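6-phosphogluconate dehydrogenase (Pseudomonas syringae, PDB 5U5G) probably reduces 2-oxopropylphosphonate to 2-hydroxypropylphosphonate with NADPH, a late step of fosfomycin biosynthesis. Local coordinates at residues A58-F63 / C86-D91; D74-P79 / A109-Q114; T103-H108 / A169-I174. All blocks are in the same frame, centred on the assembly; numbering follows the deposited sequence.

Contact 1: residues A58-F63 / C86-D91; sequences AARVLF and CLEVGD
Arg60 and Asp91 form a side-on, two-pronged salt bridge where the chain enters strand 61-64. Followed outward, the arginine begins with Arg60 CB, which already lies 3.7 Å from Asp91 OD1. CG leaves anti to the carbonyl carbon (chi1 -48°), and further bends at chi2 and chi3 fold the chain back so that NE and NH2 face the aspartate. CD passes beside the same carboxylate. Arg60 NE then donates to Asp91 OD1 at 2.8 Å, close to the guanidinium plane, and Arg60 NH2 donates to Asp91 OD2 at 2.9 Å. Both oxygens are met on their syn sides, although the two planes are inclined by 36°. Glu88 adds negative charge over one face of the guanidinium, completing a salt-bridge network, but the exact place of its OE2 is doubtful. NH2 also bonds Thr56 O, tying the group to the end of helix 52-58.

Asp91 OD2 has a second grip: Glu88 N donates to it at 2.9 Å, nearly straight at 173°, from the face opposite Arg60 NH2. This bond spans the type II turn Glu88-Asp91, in which Gly90 takes the positive phi. One water links Ala59 O to Asp91 OD2, and another links Arg60 O to Gly90 O. The pairing thus sits at the start of two adjacent parallel strands, 61-64 and 92-95, just after helix 52-58 and in the loop following helix 83-86.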
loop_
_atom_site.group_PDB
_atom_site.type_symbol
_atom_site.label_atom_id
_atom_site.label_comp_id
_atom_site.label_asym_id
_atom_site.label_seq_id
_atom_site.Cartn_x
_atom_site.Cartn_y
_atom_site.Cartn_z
ATOM N N ALA A 58 -12.710 -18.375 36.267
ATOM C CA ALA A 58 -11.828 -19.361 35.658
ATOM C C ALA A 58 -10.499 -18.770 35.207
ATOM O O ALA A 58 -9.490 -19.485 35.171
ATOM C CB ALA A 58 -12.522 -20.007 34.454
ATOM N N ALA A 59 -10.469 -17.500 34.823
ATOM C CA ALA A 59 -9.329 -16.994 34.072
ATOM C C ALA A 59 -8.794 -15.720 34.703
ATOM O O ALA A 59 -9.563 -14.813 35.043
ATOM C CB ALA A 59 -9.712 -16.762 32.604
ATOM N N ARG A 60 -7.475 -15.667 34.876
ATOM C CA ARG A 60 -6.801 -14.499 35.417
ATOM C C ARG A 60 -6.260 -13.584 34.324
ATOM O O ARG A 60 -5.837 -12.463 34.632
ATOM C CB ARG A 60 -5.658 -14.937 36.353
ATOM C CG ARG A 60 -6.075 -16.009 37.380
ATOM C CD ARG A 60 -6.569 -15.434 38.721
ATOM N NE ARG A 60 -7.632 -14.434 38.601
ATOM C CZ ARG A 60 -8.919 -14.716 38.409
ATOM N NH1 ARG A 60 -9.322 -15.982 38.317
ATOM N NH2 ARG A 60 -9.803 -13.724 38.323
ATOM N N VAL A 61 -6.237 -14.050 33.072
ATOM C CA VAL A 61 -5.950 -13.229 31.900
ATOM C C VAL A 61 -7.119 -13.371 30.937
ATOM O O VAL A 61 -7.547 -14.496 30.643
ATOM C CB VAL A 61 -4.641 -13.631 31.197
ATOM C CG1 VAL A 61 -4.380 -12.692 30.014
ATOM C CG2 VAL A 61 -3.469 -13.602 32.164
ATOM N N LEU A 62 -7.645 -12.235 30.466
ATOM C CA LEU A 62 -8.771 -12.207 29.534
ATOM C C LEU A 62 -8.431 -11.354 28.320
ATOM O O LEU A 62 -7.740 -10.332 28.439
ATOM C CB LEU A 62 -10.050 -11.632 30.166
ATOM C CG LEU A 62 -10.493 -12.000 31.576
ATOM C CD1 LEU A 62 -11.775 -11.285 31.882
ATOM C CD2 LEU A 62 -10.692 -13.489 31.693
ATOM N N PHE A 63 -8.926 -11.768 27.157
ATOM C CA PHE A 63 -8.899 -10.947 25.956
ATOM C C PHE A 63 -10.287 -10.371 25.697
ATOM O O PHE A 63 -11.306 -11.007 25.989
ATOM C CB PHE A 63 -8.454 -11.748 24.727
ATOM C CG PHE A 63 -7.036 -12.255 24.795
ATOM C CD1 PHE A 63 -5.978 -11.467 24.353
ATOM C CD2 PHE A 63 -6.767 -13.536 25.267
ATOM C CE1 PHE A 63 -4.671 -11.932 24.402
ATOM C CE2 PHE A 63 -5.462 -14.010 25.332
ATOM C CZ PHE A 63 -4.409 -13.203 24.896
ATOM N N CYS A 86 -15.416 -7.418 38.687
ATOM C CA CYS A 86 -15.072 -8.821 38.888
ATOM C C CYS A 86 -13.578 -9.105 38.891
ATOM O O CYS A 86 -13.181 -10.236 39.198
ATOM C CB CYS A 86 -15.725 -9.693 37.804
ATOM S SG CYS A 86 -17.506 -9.573 37.716
ATOM N N LEU A 87 -12.745 -8.135 38.547
ATOM C CA LEU A 87 -11.315 -8.382 38.483
ATOM C C LEU A 87 -10.728 -8.571 39.874
ATOM O O LEU A 87 -11.169 -7.963 40.847
ATOM C CB LEU A 87 -10.618 -7.221 37.792
ATOM C CG LEU A 87 -10.239 -7.340 36.323
ATOM C CD1 LEU A 87 -11.338 -7.981 35.465
ATOM C CD2 LEU A 87 -9.999 -5.929 35.925
ATOM N N GLU A 88 -9.714 -9.424 39.954
ATOM C CA GLU A 88 -8.910 -9.569 41.154
ATOM C C GLU A 88 -7.610 -8.794 40.996
ATOM O O GLU A 88 -7.178 -8.475 39.884
ATOM C CB GLU A 88 -8.607 -11.041 41.438
ATOM C CG GLU A 88 -9.786 -11.808 42.036
ATOM C CD GLU A 88 -9.603 -13.314 41.919
ATOM O OE1 GLU A 88 -10.252 -14.069 42.675
ATOM O OE2 GLU A 88 -8.796 -13.727 41.069
ATOM N N VAL A 89 -6.981 -8.498 42.135
ATOM C CA VAL A 89 -5.643 -7.929 42.110
ATOM C C VAL A 89 -4.722 -8.861 41.340
ATOM O O VAL A 89 -4.701 -10.068 41.589
ATOM C CB VAL A 89 -5.144 -7.696 43.547
ATOM C CG1 VAL A 89 -3.711 -7.191 43.535
ATOM C CG2 VAL A 89 -6.068 -6.728 44.274
ATOM N N GLY A 90 -3.958 -8.305 40.395
ATOM C CA GLY A 90 -3.050 -9.090 39.588
ATOM C C GLY A 90 -3.623 -9.622 38.287
ATOM O O GLY A 90 -2.874 -10.222 37.498
ATOM N N ASP A 91 -4.919 -9.433 38.037
ATOM C CA ASP A 91 -5.508 -9.833 36.765
ATOM C C ASP A 91 -5.020 -8.924 35.638
ATOM O O ASP A 91 -4.629 -7.773 35.856
ATOM C CB ASP A 91 -7.040 -9.791 36.833
ATOM C CG ASP A 91 -7.630 -10.962 37.619
ATOM O OD1 ASP A 91 -6.856 -11.834 38.079
ATOM O OD2 ASP A 91 -8.871 -11.028 37.754
HETATM O O HOH W 1 -9.942 -12.099 35.271
HETATM O O HOH W 2 -2.869 -12.290 35.493
#

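Contact 2: residues D74-P79 / A109-Q114. With NAP (NADP nicotinamide-adenine-dinucleotide phosphate), chain E.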
loop_
_atom_site.group_PDB
_atom_site.type_symbol
_atom_site.label_atom_id
_atom_site.label_comp_id
_atom_site.label_asym_id
_atom_site.label_seq_id
_atom_site.Cartn_x
_atom_site.Cartn_y
_atom_site.Cartn_z
ATOM N N ASP A 74 -20.690 -1.463 28.448
ATOM C CA ASP A 74 -21.386 -2.608 29.028
ATOM C C ASP A 74 -20.411 -3.586 29.683
ATOM O O ASP A 74 -20.614 -3.999 30.831
ATOM C CB ASP A 74 -22.220 -3.330 27.964
ATOM C CG ASP A 74 -23.451 -2.537 27.521
ATOM O OD1 ASP A 74 -23.753 -1.480 28.113
ATOM O OD2 ASP A 74 -24.123 -2.983 26.568
ATOM N N PHE A 75 -19.341 -3.971 28.971
ATOM C CA PHE A 75 -18.482 -5.035 29.490
ATOM C C PHE A 75 -17.601 -4.548 30.633
ATOM O O PHE A 75 -17.381 -5.284 31.602
ATOM C CB PHE A 75 -17.632 -5.650 28.369
ATOM C CG PHE A 75 -18.371 -6.691 27.566
ATOM C CD1 PHE A 75 -19.131 -7.663 28.207
ATOM C CD2 PHE A 75 -18.342 -6.673 26.186
ATOM C CE1 PHE A 75 -19.836 -8.615 27.472
ATOM C CE2 PHE A 75 -19.040 -7.623 25.434
ATOM C CZ PHE A 75 -19.786 -8.595 26.085
ATOM N N TYR A 76 -17.089 -3.319 30.548
ATOM C CA TYR A 76 -16.203 -2.835 31.604
ATOM C C TYR A 76 -16.948 -2.214 32.787
ATOM O O TYR A 76 -16.525 -2.397 33.934
ATOM C CB TYR A 76 -15.202 -1.818 31.048
ATOM C CG TYR A 76 -14.140 -2.428 30.159
ATOM C CD1 TYR A 76 -13.053 -3.092 30.697
ATOM C CD2 TYR A 76 -14.243 -2.349 28.778
ATOM C CE1 TYR A 76 -12.077 -3.652 29.871
ATOM C CE2 TYR A 76 -13.284 -2.894 27.952
ATOM C CZ TYR A 76 -12.204 -3.548 28.499
ATOM O OH TYR A 76 -11.264 -4.097 27.656
ATOM N N HIS A 77 -18.046 -1.485 32.559
ATOM C CA HIS A 77 -18.579 -0.645 33.624
ATOM C C HIS A 77 -19.932 -1.060 34.177
ATOM O O HIS A 77 -20.385 -0.437 35.140
ATOM C CB HIS A 77 -18.659 0.817 33.163
ATOM C CG HIS A 77 -17.324 1.406 32.843
ATOM N ND1 HIS A 77 -16.451 1.836 33.816
ATOM C CD2 HIS A 77 -16.697 1.604 31.659
ATOM C CE1 HIS A 77 -15.347 2.287 33.247
ATOM N NE2 HIS A 77 -15.471 2.159 31.939
ATOM N N ALA A 78 -20.593 -2.064 33.617
ATOM C CA ALA A 78 -21.838 -2.521 34.215
ATOM C C ALA A 78 -21.619 -2.785 35.698
ATOM O O ALA A 78 -20.650 -3.477 36.070
ATOM C CB ALA A 78 -22.344 -3.784 33.523
ATOM N N PRO A 79 -22.426 -2.209 36.590
ATOM C CA PRO A 79 -22.203 -2.411 38.023
ATOM C C PRO A 79 -22.387 -3.876 38.404
ATOM O O PRO A 79 -23.242 -4.576 37.860
ATOM C CB PRO A 79 -23.245 -1.501 38.689
ATOM C CG PRO A 79 -24.243 -1.175 37.616
ATOM C CD PRO A 79 -23.499 -1.228 36.316
ATOM N N ALA A 109 -6.261 3.719 33.761
ATOM C CA ALA A 109 -6.332 4.269 35.113
ATOM C C ALA A 109 -7.310 3.492 35.986
ATOM O O ALA A 109 -7.018 3.219 37.156
ATOM C CB ALA A 109 -6.726 5.744 35.066
ATOM N N ALA A 110 -8.475 3.130 35.443
ATOM C CA ALA A 110 -9.456 2.408 36.252
ATOM C C ALA A 110 -8.919 1.050 36.681
ATOM O O ALA A 110 -9.126 0.623 37.826
ATOM C CB ALA A 110 -10.775 2.257 35.492
ATOM N N PHE A 111 -8.211 0.358 35.784
ATOM C CA PHE A 111 -7.627 -0.930 36.157
ATOM C C PHE A 111 -6.582 -0.761 37.251
ATOM O O PHE A 111 -6.550 -1.543 38.209
ATOM C CB PHE A 111 -7.002 -1.617 34.938
ATOM C CG PHE A 111 -7.969 -2.480 34.159
ATOM C CD1 PHE A 111 -9.045 -1.911 33.486
ATOM C CD2 PHE A 111 -7.769 -3.854 34.059
ATOM C CE1 PHE A 111 -9.936 -2.704 32.749
ATOM C CE2 PHE A 111 -8.648 -4.653 33.317
ATOM C CZ PHE A 111 -9.740 -4.082 32.675
ATOM N N ALA A 112 -5.713 0.251 37.116
ATOM C CA ALA A 112 -4.644 0.453 38.089
ATOM C C ALA A 112 -5.206 0.670 39.491
ATOM O O ALA A 112 -4.666 0.142 40.470
ATOM C CB ALA A 112 -3.765 1.630 37.665
ATOM N N GLN A 113 -6.307 1.423 39.599
ATOM C CA GLN A 113 -6.967 1.619 40.885
ATOM C C GLN A 113 -7.326 0.292 41.548
ATOM O O GLN A 113 -7.194 0.153 42.768
ATOM C CB GLN A 113 -8.226 2.465 40.712
ATOM C CG GLN A 113 -7.995 3.934 40.438
ATOM C CD GLN A 113 -9.284 4.633 40.037
ATOM O OE1 GLN A 113 -9.324 5.383 39.053
ATOM N NE2 GLN A 113 -10.358 4.368 40.788
ATOM N N GLN A 114 -7.799 -0.684 40.770
ATOM C CA GLN A 114 -8.157 -2.001 41.295
ATOM C C GLN A 114 -6.949 -2.907 41.529
ATOM O O GLN A 114 -7.133 -4.071 41.909
ATOM C CB GLN A 114 -9.125 -2.726 40.344
ATOM C CG GLN A 114 -10.404 -1.992 39.968
ATOM C CD GLN A 114 -11.380 -1.868 41.123
ATOM O OE1 GLN A 114 -12.285 -2.690 41.282
ATOM N NE2 GLN A 114 -11.205 -0.827 41.933
HETATM P PA NAP E . -17.874 -7.807 14.559
HETATM O O1A NAP E . -18.915 -6.815 14.191
HETATM O O2A NAP E . -17.588 -8.996 13.676
HETATM O O5B NAP E . -18.156 -8.370 16.096
HETATM C C5B NAP E . -18.345 -7.250 16.926
HETATM C C4B NAP E . -18.274 -7.764 18.379
HETATM O O4B NAP E . -18.593 -6.732 19.312
HETATM C C3B NAP E . -19.280 -8.957 18.561
HETATM O O3B NAP E . -18.753 -9.857 19.486
HETATM C C2B NAP E . -20.469 -8.226 19.216
HETATM O O2B NAP E . -21.233 -8.981 20.022
HETATM C C1B NAP E . -19.647 -7.223 20.121
HETATM N N9A NAP E . -20.522 -6.138 20.521
HETATM C C8A NAP E . -20.902 -4.987 19.801
HETATM N N7A NAP E . -21.773 -4.197 20.486
HETATM C C5A NAP E . -21.962 -4.885 21.693
HETATM C C6A NAP E . -22.745 -4.608 22.828
HETATM N N6A NAP E . -23.512 -3.472 22.895
HETATM N N1A NAP E . -22.770 -5.450 23.892
HETATM C C2A NAP E . -21.989 -6.570 23.783
HETATM N N3A NAP E . -21.192 -6.966 22.781
HETATM C C4A NAP E . -21.194 -6.093 21.727
HETATM O O3 NAP E . -16.588 -6.787 14.615
HETATM P PN NAP E . -15.177 -7.466 14.283
HETATM O O1N NAP E . -14.925 -8.705 15.049
HETATM O O2N NAP E . -14.742 -7.272 12.848
HETATM O O5D NAP E . -14.087 -6.329 15.036
HETATM C C5D NAP E . -14.021 -6.500 16.381
HETATM C C4D NAP E . -12.902 -5.602 16.875
HETATM O O4D NAP E . -11.657 -5.964 16.223
HETATM C C3D NAP E . -13.212 -4.103 16.461
HETATM O O3D NAP E . -12.773 -3.258 17.487
HETATM C C2D NAP E . -12.383 -3.915 15.209
HETATM O O2D NAP E . -11.952 -2.593 15.018
HETATM C C1D NAP E . -11.150 -4.808 15.566
HETATM N N1N NAP E . -10.456 -5.254 14.375
HETATM C C2N NAP E . -11.119 -5.971 13.344
HETATM C C3N NAP E . -10.379 -6.437 12.277
HETATM C C7N NAP E . -11.022 -7.209 11.210
HETATM O O7N NAP E . -10.395 -7.681 10.261
HETATM N N7N NAP E . -12.378 -7.476 11.278
HETATM C C4N NAP E . -8.889 -6.237 12.191
HETATM C C5N NAP E . -8.322 -5.467 13.299
HETATM C C6N NAP E . -9.076 -5.007 14.297
HETATM P P2B NAP E . -22.573 -9.924 19.168
HETATM O O1X NAP E . -21.730 -10.994 18.547
HETATM O O2X NAP E . -23.469 -10.342 20.337
HETATM O O3X NAP E . -23.097 -8.839 18.259
#
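Tyr76 and Phe111 meet rim to rim, and the two residues account for most of the surface buried here. Tyr76 CE1 lies 3.7 Å from Phe111 CZ, while Tyr76 CD1 approaches Phe111 CE1 at 3.8 Å, so one side of the tyrosine ring runs along the far end of the phenylalanine. The ring planes are turned 67° apart with centroids 6.0 Å from each other; neither ring lies over the other's face, and the pair is therefore not a T-shaped stack. With CG anti to its carbonyl carbon (chi1 -71°), Tyr76 directs its ring from helix 69-77 toward helix 101-113, and its hydroxyl, clear of the phenylalanine, is hydrogen-bonded to Asp95 OD2. The buried polar end is thereby satisfied, and the contact with Phe111 remains purely apolar.

One residue earlier, Phe75 turns to the cofactor instead: its CE2 is 3.5 Å from N3A of the NADP adenine. Helix 69-77 thus contributes to both the nucleotide pocket and the hydrophobic core. Leu84 of helix 83-86 packs on Phe111 from the segment joining the two helices, Val93 of strand 92-95 touches both rings, and the pair lies between helices 69-77 and 101-113 beside the Rossmann-type sheet.

Contact 3: residues T103-H108 / A169-I174; sequences TAEGLH and AQRLKI. With 7VD ((2-oxopropyl)phosphonic acid), chain F.
Glu105 and Arg171 are joined by a salt bridge between helices 101-113 and 168-196. Arg171 NH2 donates to Glu105 OE2, modelled at a very short separation that is best not taken literally, and NH1 adds a weak bond to the same oxygen at 3.2 Å. A single carboxylate oxygen therefore receives both terminal nitrogens, lying at the guanidinium edge near its plane, while the two planar groups are turned 45° apart. Arg171 reaches across because its chain is extended from CG to NE (chi2 177°, chi3 180°); the two side chains meet at about a right angle. Arg171 also packs on Leu199 of the second subunit.

Deeper in the interface, Ala104 CB approaches Gln170 CG at 4.1 Å, where the two segments come nearest. The Gln170 chain bends at chi2, and its buried amide is held by outside partners: NE2 bonds Ser97 O and OE1 accepts from Ile99 N. That grip links helix 168-196 to the loop between strand 92-95 and helix 101-113.

Two residues beyond Arg171, Lys173 points its amine at the bound ligand. Lys173 NZ donates to the keto oxygen O7 of (2-oxopropyl)phosphonic acid, the probable substrate, at 2.7 Å and also bonds Asn177 and Val123 O. A lysine on the long helix that follows the Rossmann domain, placed to bond the oxygen of the bound ligand, is characteristic of the β-hydroxyacid dehydrogenase family, in which it is the catalytic lysine; Lys173 probably serves likewise here.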
loop_
_atom_site.group_PDB
_atom_site.type_symbol
_atom_site.label_atom_id
_atom_site.label_comp_id
_atom_site.label_asym_id
_atom_site.label_seq_id
_atom_site.Cartn_x
_atom_site.Cartn_y
_atom_site.Cartn_z
ATOM N N THR A 103 -10.589 6.737 25.795
ATOM C CA THR A 103 -11.225 5.595 26.458
ATOM C C THR A 103 -10.171 4.624 26.985
ATOM O O THR A 103 -10.251 4.159 28.133
ATOM C CB THR A 103 -12.178 4.865 25.505
ATOM O OG1 THR A 103 -13.071 5.806 24.900
ATOM C CG2 THR A 103 -13.002 3.784 26.256
ATOM N N ALA A 104 -9.173 4.306 26.154
ATOM C CA ALA A 104 -8.099 3.417 26.593
ATOM C C ALA A 104 -7.347 4.005 27.784
ATOM O O ALA A 104 -7.023 3.289 28.737
ATOM C CB ALA A 104 -7.136 3.148 25.442
ATOM N N GLU A 105 -7.050 5.304 27.741
ATOM C CA GLU A 105 -6.378 5.949 28.866
ATOM C C GLU A 105 -7.200 5.825 30.142
ATOM O O GLU A 105 -6.664 5.494 31.207
ATOM C CB GLU A 105 -6.109 7.412 28.538
ATOM C CG GLU A 105 -4.930 7.592 27.597
ATOM C CD GLU A 105 -4.886 8.964 26.952
ATOM O OE1 GLU A 105 -5.796 9.778 27.218
ATOM O OE2 GLU A 105 -3.947 9.216 26.163
ATOM N N GLY A 106 -8.513 6.072 30.052
ATOM C CA GLY A 106 -9.362 5.948 31.227
ATOM C C GLY A 106 -9.392 4.534 31.773
ATOM O O GLY A 106 -9.437 4.326 32.989
ATOM N N LEU A 107 -9.362 3.540 30.884
ATOM C CA LEU A 107 -9.366 2.149 31.331
ATOM C C LEU A 107 -8.033 1.771 31.974
ATOM O O LEU A 107 -8.016 1.063 32.985
ATOM C CB LEU A 107 -9.689 1.225 30.159
ATOM C CG LEU A 107 -11.142 1.270 29.688
ATOM C CD1 LEU A 107 -11.321 0.495 28.397
ATOM C CD2 LEU A 107 -12.095 0.743 30.782
ATOM N N HIS A 108 -6.909 2.237 31.411
ATOM C CA HIS A 108 -5.619 2.070 32.084
ATOM C C HIS A 108 -5.701 2.528 33.539
ATOM O O HIS A 108 -5.286 1.812 34.460
ATOM C CB HIS A 108 -4.524 2.850 31.349
ATOM C CG HIS A 108 -3.984 2.152 30.132
ATOM N ND1 HIS A 108 -3.066 1.125 30.209
ATOM C CD2 HIS A 108 -4.225 2.345 28.812
ATOM C CE1 HIS A 108 -2.775 0.706 28.989
ATOM N NE2 HIS A 108 -3.466 1.429 28.124
ATOM N N ALA A 169 -0.975 3.239 21.560
ATOM C CA ALA A 169 -1.279 2.168 20.619
ATOM C C ALA A 169 -2.533 2.484 19.818
ATOM O O ALA A 169 -2.570 2.265 18.601
ATOM C CB ALA A 169 -1.426 0.834 21.358
ATOM N N GLN A 170 -3.574 3.013 20.474
ATOM C CA GLN A 170 -4.790 3.326 19.728
ATOM C C GLN A 170 -4.556 4.480 18.766
ATOM O O GLN A 170 -5.104 4.485 17.661
ATOM C CB GLN A 170 -5.957 3.651 20.664
ATOM C CG GLN A 170 -6.476 2.457 21.486
ATOM C CD GLN A 170 -7.076 1.346 20.629
ATOM O OE1 GLN A 170 -7.367 1.531 19.444
ATOM N NE2 GLN A 170 -7.272 0.194 21.230
ATOM N N ARG A 171 -3.754 5.468 19.172
ATOM C CA ARG A 171 -3.430 6.567 18.268
ATOM C C ARG A 171 -2.811 6.040 16.983
ATOM O O ARG A 171 -3.213 6.431 15.881
ATOM C CB ARG A 171 -2.484 7.556 18.955
ATOM C CG ARG A 171 -3.147 8.325 20.083
ATOM C CD ARG A 171 -2.199 9.263 20.839
ATOM N NE ARG A 171 -2.965 9.937 21.887
ATOM C CZ ARG A 171 -2.907 9.652 23.187
ATOM N NH1 ARG A 171 -2.069 8.731 23.651
ATOM N NH2 ARG A 171 -3.676 10.316 24.033
ATOM N N LEU A 172 -1.841 5.129 17.112
ATOM C CA LEU A 172 -1.156 4.568 15.951
ATOM C C LEU A 172 -2.081 3.685 15.113
ATOM O O LEU A 172 -2.031 3.714 13.873
ATOM C CB LEU A 172 0.062 3.782 16.428
ATOM C CG LEU A 172 1.176 4.686 16.962
ATOM C CD1 LEU A 172 2.110 3.897 17.863
ATOM C CD2 LEU A 172 1.926 5.301 15.784
ATOM N N LYS A 173 -2.915 2.879 15.770
ATOM C CA LYS A 173 -3.828 1.999 15.051
ATOM C C LYS A 173 -4.808 2.799 14.202
ATOM O O LYS A 173 -5.038 2.466 13.032
ATOM C CB LYS A 173 -4.583 1.101 16.049
ATOM C CG LYS A 173 -5.813 0.357 15.460
ATOM C CD LYS A 173 -5.393 -0.772 14.490
ATOM C CE LYS A 173 -6.641 -1.507 13.911
ATOM N NZ LYS A 173 -6.290 -2.373 12.735
ATOM N N ILE A 174 -5.373 3.874 14.769
ATOM C CA ILE A 174 -6.370 4.676 14.056
ATOM C C ILE A 174 -5.752 5.329 12.817
ATOM O O ILE A 174 -6.362 5.374 11.741
ATOM C CB ILE A 174 -6.970 5.724 15.015
ATOM C CG1 ILE A 174 -7.790 5.048 16.126
ATOM C CG2 ILE A 174 -7.821 6.738 14.259
ATOM C CD1 ILE A 174 -8.087 5.973 17.302
HETATM P P1 7VD F . -6.965 -4.681 9.570
HETATM C C1 7VD F . -8.759 -4.446 9.712
HETATM O O2 7VD F . -6.141 -3.562 10.163
HETATM O O3 7VD F . -6.525 -6.004 10.149
HETATM O O4 7VD F . -6.827 -4.699 8.068
HETATM C C6 7VD F . -9.222 -3.320 10.603
HETATM O O7 7VD F . -8.620 -3.035 11.638
HETATM C C8 7VD F . -10.450 -2.585 10.140
#

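From the N terminus, contact 1 comes first, its two segments enclosing helix 69-77 and most of helix 83-86 and bringing together the entrances to neighbouring strands 61-64 and 92-95. Contact 2 opens within that interval and closes beyond it, so the two cross; they touch where Leu87 CD2 meets Phe111 CE2. Contact 3 starts before contact 2 has closed and ends much later, on helix 168-196, so these two cross as well. They share helix 101-113, and Leu107 packs against Tyr76 and His77. Contacts 1 and 3 lie in series without touching. Together they run from the strand entrances through the nucleotide-binding domain's helical layer to the long helix carrying the lysine that binds the phosphonate ligand.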